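PDB 4TVI: aminotransferase, class IV from Brucella abortus, which probably catalyses the pyridoxal-phosphate-dependent transfer of the amino group between leucine, isoleucine or valine and 2-oxoglutarate, a step of branched-chain amino-acid biosynthesis. Local coordinates for residues A[164-169]-A[188-194]; A[209-213]-A[261-267]. All blocks are in the same frame, centred on the assembly; numbering follows the deposited sequence.

How the contacts relate
Both contacts belong to the part of the chain built round the mixed sheet, and both are partly buried. Contact 1, centred about 16 Å from the chain centre and reached by the second subunit, joins the loop after strand 160-164 to helix 185-198 through charged and hydroxyl side chains. Contact 2 lies farther out, its centre about 20 Å from the chain centre; backbone groups and waters do most of its polar work, beside an apolar patch where Val-212, Leu-262 and Phe-267 are buried. The two touch at two places, Arg-169 CG on Ala-213 CB (3.7 Å) and Thr-164 CG2 on Ile-264 CD1 (4.3 Å), and strand 202-206 packs against side chains of both.

Contact 1 of 2, residues A[164-169]-A[188-194]; sequences TTSFRR and NARMLRE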
ATOM      1  N   THR A 164      15.392 -15.445  -8.763  1.00 21.85           N
ATOM      2  CA  THR A 164      15.452 -14.000  -8.863  1.00 19.73           C
ATOM      3  C   THR A 164      14.089 -13.460  -9.253  1.00 19.90           C
ATOM      4  O   THR A 164      13.214 -14.216  -9.677  1.00 21.47           O
ATOM      5  CB  THR A 164      16.498 -13.545  -9.886  1.00 17.43           C
ATOM      6  OG1 THR A 164      16.254 -14.204 -11.131  1.00 18.41           O
ATOM      7  CG2 THR A 164      17.897 -13.896  -9.399  1.00 17.59           C
ATOM      8  N   THR A 165      13.913 -12.152  -9.109  1.00 16.88           N
ATOM      9  CA  THR A 165      12.678 -11.504  -9.522  1.00 19.70           C
ATOM     10  C   THR A 165      12.988 -10.269 -10.359  1.00 20.43           C
ATOM     11  O   THR A 165      14.036  -9.639 -10.199  1.00 19.74           O
ATOM     12  CB  THR A 165      11.809 -11.111  -8.314  1.00 19.80           C
ATOM     13  OG1 THR A 165      10.671 -10.367  -8.771  1.00 21.04           O
ATOM     14  CG2 THR A 165      12.608 -10.262  -7.327  1.00 17.69           C
ATOM     15  N   SER A 166      12.078  -9.942 -11.267  1.00 16.90           N
ATOM     16  CA  SER A 166      12.250  -8.801 -12.148  1.00 17.64           C
ATOM     17  C   SER A 166      11.981  -7.499 -11.405  1.00 17.04           C
ATOM     18  O   SER A 166      12.290  -6.419 -11.891  1.00 18.65           O
ATOM     19  CB  SER A 166      11.321  -8.925 -13.353  1.00 19.59           C
ATOM     20  OG  SER A 166       9.972  -8.816 -12.942  1.00 24.72           O
ATOM     21  N   PHE A 167      11.362  -7.602 -10.239  1.00 17.44           N
ATOM     22  CA  PHE A 167      11.036  -6.414  -9.469  1.00 17.44           C
ATOM     23  C   PHE A 167      12.086  -6.132  -8.403  1.00 16.06           C
ATOM     24  O   PHE A 167      12.822  -7.028  -8.002  1.00 16.97           O
ATOM     25  CB  PHE A 167       9.657  -6.566  -8.836  1.00 15.55           C
ATOM     26  CG  PHE A 167       8.594  -6.968  -9.822  1.00 19.06           C
ATOM     27  CD1 PHE A 167       8.133  -6.069 -10.770  1.00 19.54           C
ATOM     28  CD2 PHE A 167       8.054  -8.246  -9.798  1.00 17.64           C
ATOM     29  CE1 PHE A 167       7.157  -6.436 -11.681  1.00 18.74           C
ATOM     30  CE2 PHE A 167       7.075  -8.621 -10.708  1.00 17.52           C
ATOM     31  CZ  PHE A 167       6.626  -7.714 -11.649  1.00 17.44           C
ATOM     32  N   ARG A 168      12.158  -4.883  -7.957  1.00 14.77           N
ATOM     33  CA  ARG A 168      13.126  -4.495  -6.940  1.00 14.36           C
ATOM     34  C   ARG A 168      12.437  -3.852  -5.744  1.00 17.44           C
ATOM     35  O   ARG A 168      11.273  -3.439  -5.822  1.00 17.96           O
ATOM     36  CB  ARG A 168      14.178  -3.538  -7.506  1.00 14.59           C
ATOM     37  CG  ARG A 168      14.808  -3.986  -8.806  1.00 17.87           C
ATOM     38  CD  ARG A 168      15.947  -3.049  -9.237  1.00 19.73           C
ATOM     39  NE  ARG A 168      16.519  -3.474 -10.513  1.00 23.54           N
ATOM     40  CZ  ARG A 168      17.194  -2.682 -11.347  1.00 25.64           C
ATOM     41  NH1 ARG A 168      17.398  -1.404 -11.054  1.00 23.22           N
ATOM     42  NH2 ARG A 168      17.663  -3.173 -12.486  1.00 24.99           N
ATOM     43  N   ARG A 169      13.173  -3.779  -4.640  1.00 14.22           N
ATOM     44  CA  ARG A 169      12.761  -3.030  -3.463  1.00 15.33           C
ATOM     45  C   ARG A 169      12.592  -1.558  -3.802  1.00 14.72           C
ATOM     46  O   ARG A 169      13.379  -0.997  -4.560  1.00 14.34           O
ATOM     47  CB  ARG A 169      13.799  -3.172  -2.342  1.00 21.57           C
ATOM     48  CG  ARG A 169      14.077  -4.595  -1.882  1.00 25.75           C
ATOM     49  CD  ARG A 169      12.866  -5.227  -1.219  1.00 27.64           C
ATOM     50  NE  ARG A 169      12.339  -4.383  -0.151  1.00 27.69           N
ATOM     51  CZ  ARG A 169      11.065  -4.361   0.224  1.00 31.08           C
ATOM     52  NH1 ARG A 169      10.176  -5.139  -0.383  1.00 31.03           N
ATOM     53  NH2 ARG A 169      10.677  -3.561   1.207  1.00 33.21           N
ATOM     54  N   ASN A 188       5.827  -7.180  -2.781  1.00 14.89           N
ATOM     55  CA  ASN A 188       6.276  -8.502  -2.354  1.00 16.71           C
ATOM     56  C   ASN A 188       5.442  -9.611  -2.977  1.00 19.27           C
ATOM     57  O   ASN A 188       5.963 -10.665  -3.353  1.00 20.29           O
ATOM     58  CB  ASN A 188       6.197  -8.621  -0.825  1.00 18.13           C
ATOM     59  CG  ASN A 188       7.061  -7.601  -0.109  1.00 23.17           C
ATOM     60  OD1 ASN A 188       6.831  -6.396  -0.219  1.00 27.16           O
ATOM     61  ND2 ASN A 188       8.046  -8.077   0.642  1.00 23.39           N
ATOM     62  N   ALA A 189       4.143  -9.348  -3.096  1.00 20.02           N
ATOM     63  CA  ALA A 189       3.196 -10.320  -3.621  1.00 16.92           C
ATOM     64  C   ALA A 189       3.469 -10.692  -5.069  1.00 17.05           C
ATOM     65  O   ALA A 189       3.518 -11.873  -5.409  1.00 15.03           O
ATOM     66  CB  ALA A 189       1.764  -9.787  -3.477  1.00 16.57           C
ATOM     67  N   ARG A 190       3.661  -9.687  -5.921  1.00 16.16           N
ATOM     68  CA  ARG A 190       3.938  -9.949  -7.330  1.00 18.32           C
ATOM     69  C   ARG A 190       5.275 -10.681  -7.508  1.00 15.23           C
ATOM     70  O   ARG A 190       5.417 -11.493  -8.420  1.00 15.89           O
ATOM     71  CB  ARG A 190       3.890  -8.656  -8.153  1.00 19.67           C
ATOM     72  CG  ARG A 190       4.821  -7.548  -7.710  1.00 20.17           C
ATOM     73  CD  ARG A 190       4.704  -6.326  -8.629  1.00 20.87           C
ATOM     74  NE  ARG A 190       5.719  -5.320  -8.314  1.00 22.91           N
ATOM     75  CZ  ARG A 190       6.014  -4.277  -9.085  1.00 21.46           C
ATOM     76  NH1 ARG A 190       5.380  -4.087 -10.239  1.00 16.53           N
ATOM     77  NH2 ARG A 190       6.961  -3.431  -8.711  1.00 24.16           N
ATOM     78  N   MET A 191       6.244 -10.405  -6.640  1.00 14.59           N
ATOM     79  CA  MET A 191       7.509 -11.138  -6.666  1.00 17.27           C
ATOM     80  C   MET A 191       7.257 -12.613  -6.386  1.00 17.25           C
ATOM     81  O   MET A 191       7.811 -13.491  -7.048  1.00 18.80           O
ATOM     82  CB  MET A 191       8.495 -10.578  -5.638  1.00 17.59           C
ATOM     83  CG  MET A 191       8.932  -9.143  -5.883  1.00 19.64           C
ATOM     84  SD  MET A 191       9.868  -8.520  -4.475  1.00 20.10           S
ATOM     85  CE  MET A 191      10.190  -6.831  -4.984  1.00 13.95           C
ATOM     86  N   LEU A 192       6.418 -12.876  -5.390  1.00 16.48           N
ATOM     87  CA  LEU A 192       6.071 -14.242  -5.026  1.00 18.15           C
ATOM     88  C   LEU A 192       5.317 -14.914  -6.160  1.00 20.97           C
ATOM     89  O   LEU A 192       5.572 -16.077  -6.478  1.00 20.80           O
ATOM     90  CB  LEU A 192       5.237 -14.260  -3.744  1.00 17.15           C
ATOM     91  CG  LEU A 192       6.032 -13.913  -2.484  1.00 17.26           C
ATOM     92  CD1 LEU A 192       5.102 -13.641  -1.324  1.00 17.53           C
ATOM     93  CD2 LEU A 192       6.986 -15.047  -2.139  1.00 17.31           C
ATOM     94  N   ARG A 193       4.402 -14.170  -6.783  1.00 20.33           N
ATOM     95  CA  ARG A 193       3.661 -14.679  -7.931  1.00 21.87           C
ATOM     96  C   ARG A 193       4.629 -15.080  -9.041  1.00 20.02           C
ATOM     97  O   ARG A 193       4.493 -16.140  -9.654  1.00 19.74           O
ATOM     98  CB  ARG A 193       2.667 -13.636  -8.453  1.00 26.73           C
ATOM     99  CG  ARG A 193       1.984 -14.053  -9.754  1.00 34.46           C
ATOM    100  CD  ARG A 193       1.388 -12.860 -10.493  1.00 38.80           C
ATOM    101  NE  ARG A 193       2.358 -11.776 -10.645  1.00 39.75           N
ATOM    102  CZ  ARG A 193       3.281 -11.716 -11.602  1.00 40.73           C
ATOM    103  NH1 ARG A 193       3.371 -12.682 -12.508  1.00 41.95           N
ATOM    104  NH2 ARG A 193       4.116 -10.685 -11.649  1.00 39.02           N
ATOM    105  N   GLU A 194       5.611 -14.223  -9.292  1.00 18.51           N
ATOM    106  CA  GLU A 194       6.612 -14.503 -10.315  1.00 19.56           C
ATOM    107  C   GLU A 194       7.442 -15.737  -9.971  1.00 19.55           C
ATOM    108  O   GLU A 194       7.688 -16.591 -10.824  1.00 18.99           O
ATOM    109  CB  GLU A 194       7.540 -13.300 -10.491  1.00 19.66           C
ATOM    110  CG  GLU A 194       8.236 -13.239 -11.837  1.00 23.40           C
ATOM    111  CD  GLU A 194       9.112 -12.009 -11.970  1.00 26.01           C
ATOM    112  OE1 GLU A 194       9.790 -11.651 -10.985  1.00 25.83           O
ATOM    113  OE2 GLU A 194       9.122 -11.399 -13.054  1.00 29.63           O
TER
HETATM  114  O   HOH W   1       8.015  -4.740   1.835  1.00 28.72           O
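Glu-194 reaches across from helix 185-198 and takes hold of the loop with both carboxylate oxygens. OE1 accepts two bonds, from Thr-165 OG1 at 2.7 Å, nearly in line with its C-O bond, and from the backbone N of Ser-166 on the syn side, with an N-H...O angle of 164°. OE2 takes Ser-166 OG at 2.7 Å, again from the syn side. Thr-165 OG1 also accepts from the backbone N of Phe-167, closing an ST turn; pointing away from its own N (chi1 175°), this hydroxyl can serve both the turn and the glutamate. The loop after strand 160-164 of the mixed sheet is thereby fastened to a helix that begins five residues after Lys-180, which carries the pyridoxal phosphate.

The guanidinium of Arg-190 lies flat on one face of the Phe-167 ring, centres 3.8 Å apart and planes at 17°, while its CD makes a CH-pi contact to the same face. Ser-166 OG sits over the opposite face. Arg-190 NE bonds Asn-187. Met-191, extended beyond CG, runs alongside the loop, its CG near Thr-165 OG1 and its CE 3.9 Å from Phe-167 CB.

Farther along, a water links Arg-169 NH2 to Asn-188 OD1, while the backbone O of Thr-236 takes Arg-169 NE and that of Ala-216 takes Asn-188 ND2. Three donors probably keep Glu-194 ionised, and the stack lies at the subunit interface, where Leu-172 of the second subunit packs on Phe-167 and accepts from Arg-190 NH2.

Contact 2 of 2, residues A[209-213]-A[261-267]; sequences LGNVA and TLKIEDF
Val-212 N gives its hydrogen to Leu-262 O in a direct backbone hydrogen bond, 2.7 Å long and bent to 144° at the hydrogen. Two waters add to it. One donates to Val-212 O and accepts from Leu-262 N, so N and O of both residues are engaged, one pair directly and the other through water. The second donates to Gly-210 O and accepts from Lys-263 NZ and from Ile-264 N; the lysine, long enough to fold back by bends at chi3 and chi4 (56° and 54°), returns its ammonium to this water.

Lys-263 is the N-cap residue of helix 264-268. Its backbone N bonds OD2 of the first-turn Asp-266 at 2.7 Å through the anti lone pair, while OD1 forms a salt bridge with Arg-224. This short helix follows strand 257-260 and, within the mixed-sheet part of the class IV aminotransferase fold, sets its first turn against the start of strand 212-215.

Apolar contact centres on Val-212. Its CG1 meets Phe-267 CE1 at 3.6 Å, while its CG2 reaches Ile-264 CD1 at 3.9 Å, lies against the backbone of Lys-263 and also touches the Phe-267 ring; the beta-branched valine sets two methyls close to its own backbone, and both find partners. Leu-204 and Val-220 from adjoining strands also pack on Val-212 and Phe-267. At the exposed margin, Thr-261 turns its methyl, rather than its hydroxyl, against the amide of Asn-211, its CG2 3.3 Å from Asn-211 CG.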
ATOM      1  N   LEU A 209      19.976  -0.496  -6.362  1.00 19.49           N
ATOM      2  CA  LEU A 209      21.398  -0.574  -6.679  1.00 21.48           C
ATOM      3  C   LEU A 209      21.803  -1.952  -7.195  1.00 20.79           C
ATOM      4  O   LEU A 209      22.919  -2.141  -7.660  1.00 20.53           O
ATOM      5  CB  LEU A 209      22.236  -0.221  -5.448  1.00 23.25           C
ATOM      6  CG  LEU A 209      22.069   1.196  -4.905  1.00 23.51           C
ATOM      7  CD1 LEU A 209      23.032   1.446  -3.760  1.00 22.20           C
ATOM      8  CD2 LEU A 209      22.320   2.185  -6.025  1.00 23.98           C
ATOM      9  N   GLY A 210      20.900  -2.919  -7.100  1.00 19.10           N
ATOM     10  CA  GLY A 210      21.202  -4.263  -7.555  1.00 19.30           C
ATOM     11  C   GLY A 210      21.850  -5.099  -6.462  1.00 20.13           C
ATOM     12  O   GLY A 210      22.351  -6.194  -6.717  1.00 23.39           O
ATOM     13  N   ASN A 211      21.831  -4.595  -5.234  1.00 18.78           N
ATOM     14  CA  ASN A 211      22.373  -5.350  -4.115  1.00 21.42           C
ATOM     15  C   ASN A 211      21.262  -6.093  -3.383  1.00 22.61           C
ATOM     16  O   ASN A 211      20.165  -5.560  -3.207  1.00 20.95           O
ATOM     17  CB  ASN A 211      23.111  -4.419  -3.159  1.00 23.50           C
ATOM     18  CG  ASN A 211      24.302  -3.758  -3.813  1.00 23.21           C
ATOM     19  OD1 ASN A 211      25.061  -4.407  -4.527  1.00 18.35           O
ATOM     20  ND2 ASN A 211      24.480  -2.464  -3.566  1.00 22.44           N
ATOM     21  N   VAL A 212      21.548  -7.327  -2.970  1.00 21.00           N
ATOM     22  CA  VAL A 212      20.562  -8.147  -2.279  1.00 18.66           C
ATOM     23  C   VAL A 212      20.078  -7.448  -1.020  1.00 18.80           C
ATOM     24  O   VAL A 212      20.881  -6.910  -0.255  1.00 19.74           O
ATOM     25  CB  VAL A 212      21.127  -9.535  -1.916  1.00 19.29           C
ATOM     26  CG1 VAL A 212      20.108 -10.330  -1.119  1.00 15.25           C
ATOM     27  CG2 VAL A 212      21.515 -10.292  -3.174  1.00 16.21           C
ATOM     28  N   ALA A 213      18.761  -7.439  -0.834  1.00 14.31           N
ATOM     29  CA  ALA A 213      18.144  -6.863   0.348  1.00 16.22           C
ATOM     30  C   ALA A 213      17.635  -7.955   1.285  1.00 17.24           C
ATOM     31  O   ALA A 213      17.958  -7.971   2.467  1.00 13.77           O
ATOM     32  CB  ALA A 213      17.003  -5.938  -0.051  1.00 13.50           C
ATOM     33  N   THR A 261      27.527  -5.342   2.064  1.00 19.23           N
ATOM     34  CA  THR A 261      26.812  -5.266   0.800  1.00 19.86           C
ATOM     35  C   THR A 261      26.996  -6.583   0.054  1.00 19.14           C
ATOM     36  O   THR A 261      28.121  -7.015  -0.192  1.00 21.25           O
ATOM     37  CB  THR A 261      27.307  -4.090  -0.058  1.00 22.36           C
ATOM     38  OG1 THR A 261      27.048  -2.856   0.625  1.00 16.89           O
ATOM     39  CG2 THR A 261      26.618  -4.081  -1.422  1.00 17.09           C
ATOM     40  N   LEU A 262      25.889  -7.234  -0.282  1.00 19.32           N
ATOM     41  CA  LEU A 262      25.946  -8.511  -0.980  1.00 20.31           C
ATOM     42  C   LEU A 262      25.228  -8.455  -2.325  1.00 24.45           C
ATOM     43  O   LEU A 262      24.187  -7.812  -2.463  1.00 23.44           O
ATOM     44  CB  LEU A 262      25.344  -9.620  -0.114  1.00 16.75           C
ATOM     45  CG  LEU A 262      26.012  -9.899   1.233  1.00 17.97           C
ATOM     46  CD1 LEU A 262      25.123 -10.808   2.075  1.00 13.75           C
ATOM     47  CD2 LEU A 262      27.398 -10.513   1.055  1.00 17.46           C
ATOM     48  N   LYS A 263      25.797  -9.128  -3.317  1.00 24.68           N
ATOM     49  CA  LYS A 263      25.175  -9.233  -4.625  1.00 24.62           C
ATOM     50  C   LYS A 263      24.617 -10.636  -4.844  1.00 21.26           C
ATOM     51  O   LYS A 263      24.849 -11.533  -4.035  1.00 23.69           O
ATOM     52  CB  LYS A 263      26.180  -8.873  -5.727  1.00 28.41           C
ATOM     53  CG  LYS A 263      26.567  -7.398  -5.736  1.00 33.47           C
ATOM     54  CD  LYS A 263      27.412  -7.032  -6.950  1.00 39.02           C
ATOM     55  CE  LYS A 263      26.697  -7.385  -8.243  1.00 42.83           C
ATOM     56  NZ  LYS A 263      25.332  -6.783  -8.317  1.00 44.26           N
ATOM     57  N   ILE A 264      23.877 -10.812  -5.935  1.00 19.71           N
ATOM     58  CA  ILE A 264      23.317 -12.111  -6.289  1.00 20.88           C
ATOM     59  C   ILE A 264      24.434 -13.141  -6.386  1.00 21.66           C
ATOM     60  O   ILE A 264      24.284 -14.283  -5.943  1.00 19.60           O
ATOM     61  CB  ILE A 264      22.544 -12.063  -7.626  1.00 22.50           C
ATOM     62  CG1 ILE A 264      21.271 -11.215  -7.490  1.00 22.76           C
ATOM     63  CG2 ILE A 264      22.184 -13.469  -8.087  1.00 19.52           C
ATOM     64  CD1 ILE A 264      20.247 -11.799  -6.537  1.00 20.57           C
ATOM     65  N   GLU A 265      25.559 -12.715  -6.951  1.00 19.69           N
ATOM     66  CA  GLU A 265      26.739 -13.560  -7.082  1.00 23.32           C
ATOM     67  C   GLU A 265      27.190 -14.159  -5.753  1.00 19.85           C
ATOM     68  O   GLU A 265      27.593 -15.315  -5.705  1.00 21.11           O
ATOM     69  CB  GLU A 265      27.889 -12.760  -7.711  1.00 25.88           C
ATOM     70  CG  GLU A 265      27.720 -12.461  -9.207  1.00 32.82           C
ATOM     71  CD  GLU A 265      26.704 -11.360  -9.520  1.00 35.93           C
ATOM     72  OE1 GLU A 265      26.020 -10.861  -8.599  1.00 35.81           O
ATOM     73  OE2 GLU A 265      26.587 -10.998 -10.709  1.00 39.90           O
ATOM     74  N   ASP A 266      27.099 -13.386  -4.675  1.00 19.18           N
ATOM     75  CA  ASP A 266      27.485 -13.880  -3.349  1.00 20.95           C
ATOM     76  C   ASP A 266      26.637 -15.071  -2.927  1.00 20.98           C
ATOM     77  O   ASP A 266      27.142 -16.026  -2.344  1.00 21.58           O
ATOM     78  CB  ASP A 266      27.376 -12.768  -2.300  1.00 18.81           C
ATOM     79  CG  ASP A 266      28.433 -11.699  -2.482  1.00 20.64           C
ATOM     80  OD1 ASP A 266      29.628 -12.026  -2.325  1.00 21.68           O
ATOM     81  OD2 ASP A 266      28.075 -10.545  -2.808  1.00 18.81           O
ATOM     82  N   PHE A 267      25.345 -15.014  -3.231  1.00 22.32           N
ATOM     83  CA  PHE A 267      24.441 -16.094  -2.855  1.00 20.76           C
ATOM     84  C   PHE A 267      24.580 -17.284  -3.801  1.00 20.74           C
ATOM     85  O   PHE A 267      24.269 -18.416  -3.436  1.00 21.03           O
ATOM     86  CB  PHE A 267      23.003 -15.578  -2.802  1.00 20.54           C
ATOM     87  CG  PHE A 267      22.731 -14.719  -1.598  1.00 18.40           C
ATOM     88  CD1 PHE A 267      23.062 -13.373  -1.600  1.00 18.36           C
ATOM     89  CD2 PHE A 267      22.170 -15.264  -0.458  1.00 17.75           C
ATOM     90  CE1 PHE A 267      22.834 -12.583  -0.487  1.00 19.42           C
ATOM     91  CE2 PHE A 267      21.930 -14.480   0.660  1.00 19.74           C
ATOM     92  CZ  PHE A 267      22.264 -13.136   0.643  1.00 19.73           C
TER
HETATM   93  O   HOH W   2      23.195  -8.594  -7.498  1.00 17.60           O
HETATM   94  O   HOH W   3      23.591  -6.269   0.300  1.00 13.09           O